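PDB 5X3P: UBX domain-containing protein 7 from Homo sapiens, which links a subset of NEDD8-associated cullin ring ligases to the segregase VCP/p97 as a ubiquitin-binding adapter, the part described here being its p97-binding UBX domain. Local coordinates for residues Val33-Val36 with Gln37-Gly40. The protein carries 1 engineered substitution. Numbering follows the deposited sequence.
Sequences VKHV and QSKG
Q37, in the final turn of helix 29-38, donates its backbone N to V33 O at 3.0 Å. Its CB packs against the carbonyl oxygens of V33 and K34, and with CG anti to the backbone N the extended chain runs on to place OE1 on the backbone N of N43. S38 repeats the helical bond, N to K34 O at 2.9 Å, and adds one of its own: its hydroxyl folds back and donates from OG to H35 O, also at 2.9 Å, 23° from the carbonyl plane. That oxygen receives a second, weak bond from K39 N, which lies 3.3 Å away and makes another weak bond, at 3.1 Å, to V36 O, so the regular pattern is already fraying. The K39 side chain runs outward beside the ring of H35. With CG anti to its carbonyl carbon (chi1 -67°), CG lies over one face of the imidazole, and the bend at chi2 then carries the chain on to bring CE to 3.6 Å from H35 CE1, a contact made by the aliphatic part of the lysine. H35 NE2 is hydrogen-bonded to E19 OE2, and the K39 side chain also touches E19. G40, with positive phi (98°), is the C' residue of a Schellman motif: its N bonds to Q37 O at 3.0 Å, and Y41 N reaches back to V36 O. This cap closes helix 29-38, the helix packed on the mixed sheet of the ubiquitin-like UBX fold, where V33 and V36 rest on L48 of strand 46-50 while H35 and K39 lie against strand 18-24.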
loop_
_atom_site.group_PDB
_atom_site.type_symbol
_atom_site.label_atom_id
_atom_site.label_comp_id
_atom_site.label_asym_id
_atom_site.label_seq_id
_atom_site.Cartn_x
_atom_site.Cartn_y
_atom_site.Cartn_z
ATOM N N VAL A 33 2.775 4.234 2.164
ATOM C CA VAL A 33 3.894 3.793 3.002
ATOM C C VAL A 33 3.892 4.533 4.330
ATOM O O VAL A 33 4.059 3.919 5.383
ATOM C CB VAL A 33 5.255 3.993 2.292
ATOM C CG1 VAL A 33 6.431 3.718 3.243
ATOM C CG2 VAL A 33 5.348 3.066 1.078
ATOM N N LYS A 34 3.695 5.851 4.274
ATOM C CA LYS A 34 3.675 6.670 5.486
ATOM C C LYS A 34 2.452 6.380 6.349
ATOM O O LYS A 34 2.531 6.396 7.571
ATOM C CB LYS A 34 3.748 8.170 5.147
ATOM C CG LYS A 34 5.163 8.695 4.825
ATOM C CD LYS A 34 5.164 10.195 4.408
ATOM C CE LYS A 34 4.577 11.129 5.486
ATOM N NZ LYS A 34 3.105 11.383 5.339
ATOM N N HIS A 35 1.313 6.109 5.719
ATOM C CA HIS A 35 0.134 5.747 6.494
ATOM C C HIS A 35 0.363 4.474 7.292
ATOM O O HIS A 35 0.003 4.390 8.469
ATOM C CB HIS A 35 -1.101 5.569 5.620
ATOM C CG HIS A 35 -2.301 5.136 6.397
ATOM N ND1 HIS A 35 -3.020 6.002 7.191
ATOM C CD2 HIS A 35 -2.873 3.917 6.554
ATOM C CE1 HIS A 35 -4.004 5.345 7.777
ATOM N NE2 HIS A 35 -3.941 4.076 7.405
ATOM N N VAL A 36 0.953 3.466 6.652
ATOM C CA VAL A 36 1.218 2.205 7.339
ATOM C C VAL A 36 2.263 2.385 8.448
ATOM O O VAL A 36 2.187 1.752 9.503
ATOM C CB VAL A 36 1.627 1.101 6.328
ATOM C CG1 VAL A 36 2.131 -0.133 7.044
ATOM C CG2 VAL A 36 0.430 0.750 5.433
ATOM N N GLN A 37 3.230 3.263 8.195
ATOM C CA GLN A 37 4.247 3.625 9.180
ATOM C C GLN A 37 3.618 4.255 10.428
ATOM O O GLN A 37 3.983 3.925 11.560
ATOM C CB GLN A 37 5.234 4.599 8.541
ATOM C CG GLN A 37 6.563 4.717 9.242
ATOM C CD GLN A 37 7.661 5.087 8.259
ATOM O OE1 GLN A 37 8.465 4.231 7.842
ATOM N NE2 GLN A 37 7.685 6.365 7.854
ATOM N N SER A 38 2.661 5.152 10.226
ATOM C CA SER A 38 1.990 5.789 11.360
ATOM C C SER A 38 1.160 4.781 12.159
ATOM O O SER A 38 0.820 5.036 13.313
ATOM C CB SER A 38 1.091 6.933 10.894
ATOM O OG SER A 38 -0.195 6.433 10.565
ATOM N N LYS A 39 0.835 3.640 11.549
ATOM C CA LYS A 39 0.059 2.602 12.234
ATOM C C LYS A 39 0.973 1.617 12.948
ATOM O O LYS A 39 0.520 0.573 13.435
ATOM C CB LYS A 39 -0.853 1.840 11.259
ATOM C CG LYS A 39 -1.986 2.675 10.659
ATOM C CD LYS A 39 -2.945 3.185 11.729
ATOM C CE LYS A 39 -4.046 4.028 11.102
ATOM N NZ LYS A 39 -4.768 4.839 12.121
ATOM N N GLY A 40 2.261 1.947 12.993
ATOM C CA GLY A 40 3.221 1.159 13.741
ATOM C C GLY A 40 4.017 0.168 12.912
ATOM O O GLY A 40 4.642 -0.730 13.464
#